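PDB 5JLD: arginyl-tRNA synthetase, putative from Plasmodium falciparum, which probably charges tRNA(Arg) with L-arginine at the expense of ATP, releasing AMP and diphosphate, as a class I aminoacyl-tRNA synthetase. Local coordinates for residues Q23-S28 against I74-E79; A301-S306 against P312-K317; G516-K521 against M542-T547. One frame throughout, in Å; residues are numbered along the deposited sequence.

Interaction 1 of 3, residues Q23-S28 against I74-E79; sequences QKCFPS and ISNINE
C25 and N76 bring the two segments closest, their CA atoms 7.2 Å apart. Both sit at the C-terminal ends of helices: 23-25 closes helix 10-25, and F26 then leaves helical geometry; 74-75 closes helix 66-75, and N76 is the first residue to break from it. Just past that break, N of I77 still reaches back to O of I74. The backbones never meet, so the contact is made by side chains alone.

N76 carries it. Its amide is spread between two neighbouring residues of the other helix, one at each end. ND2 donates to SG of C25 at 3.3 Å, along a nearly straight line (172°) and almost within the amide plane. C25 turns SG to the side of its own backbone N, chi1 -73°, which sets the sulfur in front of the ND2 N-H of N76. At the other end, OD1 takes a bond from NZ of K24 at 3.1 Å. This donor stands above the carbonyl plane, 45° out of it, rather than on a lone pair. K24 arrives as an extended chain, and its CE also lies against OD1 of N76 at 3.3 Å. The lysine, which can only donate, favours OD1 on its side, and the sulfur is then placed to accept from ND2.

C25 is buried and packs on F72 of helix 66-75, while K24 is exposed, so the amide bridges inside and surface. I77, turned the other way, packs on F18 and S21. The pair of helix ends belongs to the N-terminal domain of arginyl-tRNA synthetases, an alpha-beta unit whose helices pack beside a four-stranded antiparallel sheet.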
loop_
_atom_site.group_PDB
_atom_site.type_symbol
_atom_site.label_atom_id
_atom_site.label_comp_id
_atom_site.label_asym_id
_atom_site.label_seq_id
_atom_site.Cartn_x
_atom_site.Cartn_y
_atom_site.Cartn_z
ATOM N N GLN A 23 14.521 -19.748 -24.621
ATOM C CA GLN A 23 15.332 -19.157 -25.686
ATOM C C GLN A 23 16.265 -20.174 -26.326
ATOM O O GLN A 23 16.422 -20.206 -27.546
ATOM C CB GLN A 23 16.151 -17.983 -25.155
ATOM C CG GLN A 23 16.152 -16.811 -26.095
ATOM C CD GLN A 23 14.745 -16.313 -26.353
ATOM O OE1 GLN A 23 13.949 -16.164 -25.424
ATOM N NE2 GLN A 23 14.422 -16.077 -27.617
ATOM N N LYS A 24 16.886 -21.002 -25.497
ATOM C CA LYS A 24 17.789 -22.040 -25.991
ATOM C C LYS A 24 17.027 -23.089 -26.824
ATOM O O LYS A 24 17.503 -23.547 -27.875
ATOM C CB LYS A 24 18.502 -22.695 -24.808
ATOM C CG LYS A 24 19.680 -23.595 -25.165
ATOM C CD LYS A 24 20.355 -24.132 -23.902
ATOM C CE LYS A 24 21.240 -25.341 -24.201
ATOM N NZ LYS A 24 21.602 -26.092 -22.955
ATOM N N CYS A 25 15.839 -23.460 -26.348
ATOM C CA CYS A 25 14.986 -24.424 -27.039
ATOM C C CYS A 25 14.509 -23.902 -28.383
ATOM O O CYS A 25 14.515 -24.620 -29.377
ATOM C CB CYS A 25 13.760 -24.771 -26.192
ATOM S SG CYS A 25 14.097 -25.803 -24.788
ATOM N N PHE A 26 14.071 -22.649 -28.390
ATOM C CA PHE A 26 13.507 -22.061 -29.587
ATOM C C PHE A 26 14.136 -20.688 -29.857
ATOM O O PHE A 26 13.523 -19.662 -29.580
ATOM C CB PHE A 26 11.988 -21.970 -29.439
ATOM C CG PHE A 26 11.347 -23.261 -28.967
ATOM C CD1 PHE A 26 11.222 -24.346 -29.831
ATOM C CD2 PHE A 26 10.875 -23.388 -27.666
ATOM C CE1 PHE A 26 10.635 -25.540 -29.410
ATOM C CE2 PHE A 26 10.287 -24.576 -27.233
ATOM C CZ PHE A 26 10.169 -25.656 -28.108
ATOM N N PRO A 27 15.367 -20.678 -30.400
ATOM C CA PRO A 27 16.201 -19.467 -30.540
ATOM C C PRO A 27 15.492 -18.263 -31.150
ATOM O O PRO A 27 15.676 -17.143 -30.663
ATOM C CB PRO A 27 17.339 -19.935 -31.448
ATOM C CG PRO A 27 17.466 -21.404 -31.159
ATOM C CD PRO A 27 16.071 -21.894 -30.864
ATOM N N SER A 28 14.681 -18.485 -32.179
ATOM C CA SER A 28 14.003 -17.388 -32.856
ATOM C C SER A 28 12.536 -17.320 -32.438
ATOM O O SER A 28 11.637 -17.318 -33.280
ATOM C CB SER A 28 14.136 -17.548 -34.374
ATOM O OG SER A 28 13.387 -16.574 -35.078
ATOM N N ILE A 74 12.552 -28.561 -19.811
ATOM C CA ILE A 74 13.174 -29.139 -18.625
ATOM C C ILE A 74 14.587 -29.664 -18.924
ATOM O O ILE A 74 15.519 -29.419 -18.152
ATOM C CB ILE A 74 12.293 -30.275 -18.055
ATOM C CG1 ILE A 74 11.024 -29.675 -17.420
ATOM C CG2 ILE A 74 13.078 -31.145 -17.058
ATOM C CD1 ILE A 74 10.100 -30.690 -16.776
ATOM N N SER A 75 14.741 -30.360 -20.052
ATOM C CA SER A 75 16.034 -30.905 -20.456
ATOM C C SER A 75 17.049 -29.781 -20.655
ATOM O O SER A 75 18.257 -30.007 -20.531
ATOM C CB SER A 75 15.924 -31.727 -21.746
ATOM O OG SER A 75 15.878 -30.874 -22.890
ATOM N N ASN A 76 16.583 -28.575 -20.962
ATOM C CA ASN A 76 17.563 -27.492 -21.070
ATOM C C ASN A 76 17.708 -26.618 -19.811
ATOM O O ASN A 76 18.291 -25.523 -19.855
ATOM C CB ASN A 76 17.254 -26.634 -22.295
ATOM C CG ASN A 76 17.884 -27.204 -23.568
ATOM O OD1 ASN A 76 19.037 -27.649 -23.562
ATOM N ND2 ASN A 76 17.121 -27.224 -24.651
ATOM N N ILE A 77 17.216 -27.126 -18.682
ATOM C CA ILE A 77 17.432 -26.484 -17.385
ATOM C C ILE A 77 18.407 -27.300 -16.526
ATOM O O ILE A 77 18.238 -28.506 -16.352
ATOM C CB ILE A 77 16.109 -26.310 -16.620
ATOM C CG1 ILE A 77 15.252 -25.234 -17.288
ATOM C CG2 ILE A 77 16.367 -25.974 -15.147
ATOM C CD1 ILE A 77 13.839 -25.141 -16.741
ATOM N N ASN A 78 19.428 -26.642 -15.996
ATOM C CA ASN A 78 20.399 -27.303 -15.121
ATOM C C ASN A 78 20.651 -26.464 -13.861
ATOM O O ASN A 78 21.477 -25.550 -13.873
ATOM C CB ASN A 78 21.709 -27.549 -15.878
ATOM C CG ASN A 78 22.667 -28.459 -15.125
ATOM O OD1 ASN A 78 22.247 -29.336 -14.366
ATOM N ND2 ASN A 78 23.967 -28.255 -15.338
ATOM N N GLU A 79 19.918 -26.754 -12.789
ATOM C CA GLU A 79 19.977 -25.930 -11.580
ATOM C C GLU A 79 19.999 -26.775 -10.314
ATOM O O GLU A 79 19.059 -27.529 -10.040
ATOM C CB GLU A 79 18.782 -24.957 -11.509
ATOM C CG GLU A 79 18.623 -24.036 -12.709
ATOM C CD GLU A 79 19.743 -23.032 -12.815
ATOM O OE1 GLU A 79 20.390 -22.767 -11.784
ATOM O OE2 GLU A 79 19.998 -22.526 -13.929
#

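Interaction 2 of 3, residues A301-S306 against P312-K317; sequences AICYQS and PLFLQK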
loop_
_atom_site.group_PDB
_atom_site.type_symbol
_atom_site.label_atom_id
_atom_site.label_comp_id
_atom_site.label_asym_id
_atom_site.label_seq_id
_atom_site.Cartn_x
_atom_site.Cartn_y
_atom_site.Cartn_z
ATOM N N ALA A 301 -16.049 27.327 -23.035
ATOM C CA ALA A 301 -14.986 26.814 -22.179
ATOM C C ALA A 301 -13.834 26.229 -22.995
ATOM O O ALA A 301 -14.028 25.727 -24.108
ATOM C CB ALA A 301 -15.536 25.779 -21.205
ATOM N N ILE A 302 -12.630 26.327 -22.432
ATOM C CA ILE A 302 -11.445 25.662 -22.968
ATOM C C ILE A 302 -11.224 24.355 -22.224
ATOM O O ILE A 302 -11.082 24.322 -20.992
ATOM C CB ILE A 302 -10.165 26.541 -22.864
ATOM C CG1 ILE A 302 -10.311 27.821 -23.685
ATOM C CG2 ILE A 302 -8.950 25.784 -23.320
ATOM C CD1 ILE A 302 -10.687 29.008 -22.860
ATOM N N CYS A 303 -11.179 23.278 -22.992
ATOM C CA CYS A 303 -11.130 21.934 -22.437
ATOM C C CYS A 303 -10.047 21.084 -23.060
ATOM O O CYS A 303 -9.468 21.452 -24.079
ATOM C CB CYS A 303 -12.480 21.243 -22.630
ATOM S SG CYS A 303 -13.865 22.168 -21.968
ATOM N N TYR A 304 -9.769 19.950 -22.427
ATOM C CA TYR A 304 -9.024 18.874 -23.076
ATOM C C TYR A 304 -9.967 17.725 -23.393
ATOM O O TYR A 304 -10.529 17.097 -22.488
ATOM C CB TYR A 304 -7.884 18.361 -22.206
ATOM C CG TYR A 304 -7.212 17.124 -22.780
ATOM C CD1 TYR A 304 -6.452 17.200 -23.948
ATOM C CD2 TYR A 304 -7.337 15.887 -22.157
ATOM C CE1 TYR A 304 -5.840 16.084 -24.477
ATOM C CE2 TYR A 304 -6.717 14.759 -22.680
ATOM C CZ TYR A 304 -5.975 14.868 -23.841
ATOM O OH TYR A 304 -5.370 13.761 -24.364
ATOM N N GLN A 305 -10.141 17.461 -24.681
ATOM C CA GLN A 305 -10.894 16.303 -25.132
ATOM C C GLN A 305 -9.947 15.167 -25.486
ATOM O O GLN A 305 -9.206 15.252 -26.465
ATOM C CB GLN A 305 -11.751 16.648 -26.344
ATOM C CG GLN A 305 -12.562 15.462 -26.855
ATOM C CD GLN A 305 -13.641 15.029 -25.873
ATOM O OE1 GLN A 305 -14.555 15.803 -25.562
ATOM N NE2 GLN A 305 -13.544 13.788 -25.381
ATOM N N SER A 306 -9.954 14.110 -24.683
ATOM C CA SER A 306 -9.183 12.937 -25.039
ATOM C C SER A 306 -9.885 12.166 -26.152
ATOM O O SER A 306 -11.119 12.229 -26.305
ATOM C CB SER A 306 -8.968 12.032 -23.835
ATOM O OG SER A 306 -8.334 10.833 -24.235
ATOM N N PRO A 312 -14.538 15.303 -21.255
ATOM C CA PRO A 312 -13.380 16.209 -21.312
ATOM C C PRO A 312 -12.948 16.765 -19.945
ATOM O O PRO A 312 -13.741 16.794 -19.000
ATOM C CB PRO A 312 -13.885 17.345 -22.207
ATOM C CG PRO A 312 -15.344 17.377 -21.934
ATOM C CD PRO A 312 -15.768 15.958 -21.737
ATOM N N LEU A 313 -11.696 17.199 -19.844
ATOM C CA LEU A 313 -11.274 18.016 -18.699
ATOM C C LEU A 313 -11.648 19.484 -18.937
ATOM O O LEU A 313 -11.349 20.050 -19.986
ATOM C CB LEU A 313 -9.770 17.881 -18.448
ATOM C CG LEU A 313 -9.283 16.434 -18.258
ATOM C CD1 LEU A 313 -7.752 16.369 -18.115
ATOM C CD2 LEU A 313 -9.969 15.759 -17.063
ATOM N N PHE A 314 -12.314 20.098 -17.970
ATOM C CA PHE A 314 -12.657 21.517 -18.087
ATOM C C PHE A 314 -11.562 22.360 -17.415
ATOM O O PHE A 314 -11.359 22.296 -16.199
ATOM C CB PHE A 314 -14.044 21.777 -17.490
ATOM C CG PHE A 314 -15.156 21.025 -18.202
ATOM C CD1 PHE A 314 -15.368 19.672 -17.957
ATOM C CD2 PHE A 314 -15.978 21.669 -19.117
ATOM C CE1 PHE A 314 -16.377 18.976 -18.610
ATOM C CE2 PHE A 314 -16.997 20.977 -19.777
ATOM C CZ PHE A 314 -17.195 19.631 -19.522
ATOM N N LEU A 315 -10.826 23.111 -18.227
ATOM C CA LEU A 315 -9.638 23.811 -17.743
ATOM C C LEU A 315 -9.840 25.328 -17.629
ATOM O O LEU A 315 -9.314 25.961 -16.720
ATOM C CB LEU A 315 -8.445 23.487 -18.646
ATOM C CG LEU A 315 -8.180 21.969 -18.707
ATOM C CD1 LEU A 315 -6.998 21.618 -19.595
ATOM C CD2 LEU A 315 -7.962 21.421 -17.310
ATOM N N GLN A 316 -10.606 25.914 -18.544
ATOM C CA GLN A 316 -10.981 27.315 -18.383
ATOM C C GLN A 316 -12.470 27.463 -18.649
ATOM O O GLN A 316 -12.959 26.963 -19.649
ATOM C CB GLN A 316 -10.162 28.224 -19.313
ATOM C CG GLN A 316 -10.578 29.717 -19.274
ATOM C CD GLN A 316 -9.578 30.646 -19.985
ATOM O OE1 GLN A 316 -8.357 30.559 -19.781
ATOM N NE2 GLN A 316 -10.101 31.543 -20.820
ATOM N N LYS A 317 -13.179 28.141 -17.742
ATOM C CA LYS A 317 -14.616 28.397 -17.872
ATOM C C LYS A 317 -14.973 29.421 -18.954
ATOM O O LYS A 317 -14.101 30.052 -19.561
ATOM C CB LYS A 317 -15.194 28.907 -16.552
ATOM C CG LYS A 317 -15.098 27.958 -15.391
ATOM C CD LYS A 317 -15.603 28.661 -14.144
ATOM C CE LYS A 317 -15.442 27.788 -12.913
ATOM N NZ LYS A 317 -15.828 28.537 -11.681
#
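A301 opens the contact by laying its CB 3.2 Å from O of Q316. At I302 the backbones bond: N donates to O of Q316, while O of I302 takes two N-H groups, from L315 N and Q316 N, each at 3.0 Å. Both donors lie in the carbonyl plane. The side chain of I302 runs beside that of Q316, with CD1 of I302 3.3 Å from NE2 of Q316; the other amide atom, OE1, is bonded to K290.

C303, in a non-hydrogen-bonded pair with F314, sends SG to the phenyl ring, 4.3 Å from its centroid. It approaches obliquely, 39° off the ring normal, as a sulfur-aromatic contact. Y304 forms a hydrogen-bonded pair with L313: N of Y304 donates to O of L313, and N of L313 to O of Y304. CG of Y304 lies anti to N (chi1 172°), which runs the ring alongside the leucine. There CD2 of Y304 is 4.1 Å from CD1 of L313. The tyrosine OH is bonded to D361 of helix 353-364 and to K365 just beyond that helix.

Q305 bends back so that OE1 comes 3.8 Å from CB of P312, while its NE2 donates almost straight to O of S306. Two residues, L315 and Q316, facing the single I302 define a classic beta bulge, here in an antiparallel hairpin that strand 296-298 extends to three strands within the catalytic domain.

Interaction 3 of 3, residues G516-K521 against M542-T547; sequences GLHILK and MYDLTT
H518 reaches across to D544 and L545 between two helices that run nearly antiparallel. Its CB already points at the other segment, and CG lies anti to the backbone N (chi1 -164°), which carries the imidazole straight out from helix 510-520. From there the ring atoms meet helix 536-556 one by one. CD2 settles against the backbone of L545, 3.6 Å from its CA, and also lies 3.9 Å from CB of the same residue. CE1, on the far side of the tip, comes within 3.4 Å of CB of D544. Between them is NE2, 3.4 Å from N of L545; the angle there is too poor for a hydrogen bond, and NE2 is bonded instead to a residue flanking the segments. The ring thus ends on the backbone joining D544 to L545, with CB of D544 and N of L545 placed obliquely to its plane.

This geometry belongs to the DALR anticodon-binding domain, a helical bundle that arginyl-tRNA synthetase shares with some other class I enzymes. Helices 510-520 and 536-556 are linked here through helix 522-532. The axes of the two short segments come no nearer than 10.1 Å, at 161°, wide enough for an imidazole to fill the gap. Y541, one turn before L545, stacks its ring on that of H518 and bonds its OH to O of H518, so the histidine is held at both ring and backbone.

The carboxylate of D544 turns aside: its plane is 58° from the imidazole, and OD2 of D544 lies 4.9 Å from NE2 of H518. Such a neighbour could still favour a protonated histidine somewhat. Deeper in, I519 adds a loose apolar touch, CG1 standing 4.3 Å from CD1 of L545. Beyond this pair, I519 packs on L106 of helix 99-108 and L545 on L577 of helix 564-584.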
loop_
_atom_site.group_PDB
_atom_site.type_symbol
_atom_site.label_atom_id
_atom_site.label_comp_id
_atom_site.label_asym_id
_atom_site.label_seq_id
_atom_site.Cartn_x
_atom_site.Cartn_y
_atom_site.Cartn_z
ATOM N N GLY A 516 10.463 -21.936 5.692
ATOM C CA GLY A 516 11.600 -21.321 5.017
ATOM C C GLY A 516 11.201 -20.715 3.684
ATOM O O GLY A 516 11.508 -19.542 3.381
ATOM N N LEU A 517 10.481 -21.507 2.898
ATOM C CA LEU A 517 10.002 -21.082 1.594
ATOM C C LEU A 517 9.171 -19.805 1.712
ATOM O O LEU A 517 9.443 -18.786 1.040
ATOM C CB LEU A 517 9.162 -22.183 0.941
ATOM C CG LEU A 517 8.426 -21.761 -0.337
ATOM C CD1 LEU A 517 9.429 -21.358 -1.402
ATOM C CD2 LEU A 517 7.495 -22.865 -0.865
ATOM N N HIS A 518 8.162 -19.865 2.577
ATOM C CA HIS A 518 7.277 -18.740 2.697
ATOM C C HIS A 518 8.061 -17.478 3.073
ATOM O O HIS A 518 7.854 -16.417 2.488
ATOM C CB HIS A 518 6.175 -19.001 3.706
ATOM C CG HIS A 518 5.037 -18.034 3.574
ATOM N ND1 HIS A 518 4.155 -18.072 2.514
ATOM C CD2 HIS A 518 4.664 -16.976 4.335
ATOM C CE1 HIS A 518 3.270 -17.099 2.642
ATOM N NE2 HIS A 518 3.561 -16.415 3.736
ATOM N N ILE A 519 8.989 -17.616 4.015
ATOM C CA ILE A 519 9.841 -16.500 4.379
ATOM C C ILE A 519 10.591 -15.954 3.159
ATOM O O ILE A 519 10.647 -14.747 2.949
ATOM C CB ILE A 519 10.840 -16.908 5.455
ATOM C CG1 ILE A 519 10.101 -17.176 6.765
ATOM C CG2 ILE A 519 11.904 -15.839 5.626
ATOM C CD1 ILE A 519 10.957 -17.917 7.805
ATOM N N LEU A 520 11.123 -16.837 2.321
ATOM C CA LEU A 520 11.898 -16.362 1.177
ATOM C C LEU A 520 11.019 -15.831 0.030
ATOM O O LEU A 520 11.543 -15.284 -0.946
ATOM C CB LEU A 520 12.816 -17.479 0.657
ATOM C CG LEU A 520 13.903 -17.918 1.639
ATOM C CD1 LEU A 520 14.553 -19.205 1.151
ATOM C CD2 LEU A 520 14.938 -16.794 1.855
ATOM N N LYS A 521 9.700 -16.002 0.135
ATOM C CA LYS A 521 8.789 -15.426 -0.865
ATOM C C LYS A 521 8.573 -13.909 -0.703
ATOM O O LYS A 521 8.019 -13.267 -1.588
ATOM C CB LYS A 521 7.429 -16.112 -0.817
ATOM C CG LYS A 521 7.403 -17.561 -1.323
ATOM C CD LYS A 521 5.963 -18.062 -1.378
ATOM C CE LYS A 521 5.877 -19.476 -1.905
ATOM N NZ LYS A 521 4.448 -19.907 -1.928
ATOM N N MET A 542 1.020 -12.169 5.201
ATOM C CA MET A 542 1.333 -12.092 6.605
ATOM C C MET A 542 0.533 -13.155 7.297
ATOM O O MET A 542 1.059 -13.896 8.130
ATOM C CB MET A 542 1.020 -10.701 7.175
ATOM C CG MET A 542 1.463 -10.569 8.617
ATOM S SD MET A 542 1.111 -8.947 9.322
ATOM C CE MET A 542 -0.669 -8.889 9.114
ATOM N N TYR A 543 -0.737 -13.241 6.915
ATOM C CA TYR A 543 -1.625 -14.238 7.481
ATOM C C TYR A 543 -1.006 -15.605 7.214
ATOM O O TYR A 543 -0.906 -16.448 8.122
ATOM C CB TYR A 543 -3.035 -14.137 6.877
ATOM C CG TYR A 543 -4.030 -15.109 7.481
ATOM C CD1 TYR A 543 -4.619 -14.849 8.714
ATOM C CD2 TYR A 543 -4.381 -16.282 6.820
ATOM C CE1 TYR A 543 -5.523 -15.723 9.277
ATOM C CE2 TYR A 543 -5.292 -17.182 7.382
ATOM C CZ TYR A 543 -5.856 -16.893 8.612
ATOM O OH TYR A 543 -6.761 -17.756 9.178
ATOM N N ASP A 544 -0.528 -15.808 5.989
ATOM C CA ASP A 544 -0.077 -17.152 5.665
ATOM C C ASP A 544 1.145 -17.413 6.514
ATOM O O ASP A 544 1.297 -18.521 7.044
ATOM C CB ASP A 544 0.186 -17.319 4.169
ATOM C CG ASP A 544 -1.099 -17.197 3.346
ATOM O OD1 ASP A 544 -2.208 -17.262 3.944
ATOM O OD2 ASP A 544 -1.018 -17.036 2.112
ATOM N N LEU A 545 1.939 -16.360 6.758
ATOM C CA LEU A 545 3.147 -16.547 7.541
ATOM C C LEU A 545 2.758 -17.132 8.895
ATOM O O LEU A 545 3.345 -18.122 9.362
ATOM C CB LEU A 545 3.910 -15.249 7.707
ATOM C CG LEU A 545 5.124 -15.325 8.632
ATOM C CD1 LEU A 545 6.115 -16.366 8.132
ATOM C CD2 LEU A 545 5.784 -13.943 8.732
ATOM N N THR A 546 1.702 -16.581 9.478
ATOM C CA THR A 546 1.330 -17.012 10.807
ATOM C C THR A 546 0.886 -18.469 10.739
ATOM O O THR A 546 1.356 -19.289 11.532
ATOM C CB THR A 546 0.237 -16.091 11.439
ATOM O OG1 THR A 546 -1.044 -16.360 10.860
ATOM C CG2 THR A 546 0.600 -14.613 11.231
ATOM N N THR A 547 0.072 -18.839 9.752
ATOM C CA THR A 547 -0.489 -20.199 9.804
ATOM C C THR A 547 0.602 -21.214 9.510
ATOM O O THR A 547 0.726 -22.244 10.198
ATOM C CB THR A 547 -1.647 -20.396 8.828
ATOM O OG1 THR A 547 -1.184 -20.160 7.497
ATOM C CG2 THR A 547 -2.816 -19.443 9.159
#

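How the interactions relate
The three contacts fall in three different domains and none touches another. Interaction 1, in the N-terminal domain, and interaction 3, in the anticodon-binding domain, are the nearer pair, with centres 31 Å apart and nearest atoms about 14 Å. K521 of interaction 3 makes a cation-pi contact with Y37, on the sheet of the N-terminal domain, so the two domains meet close by. Interaction 2 stands apart, its centre 54 Å from that of interaction 1 and 50 Å from that of interaction 3, across the chain's centre from the latter. Its hairpin comes between the third and fourth strands, in chain order, of the parallel catalytic sheet, consistent with a class I connective insertion.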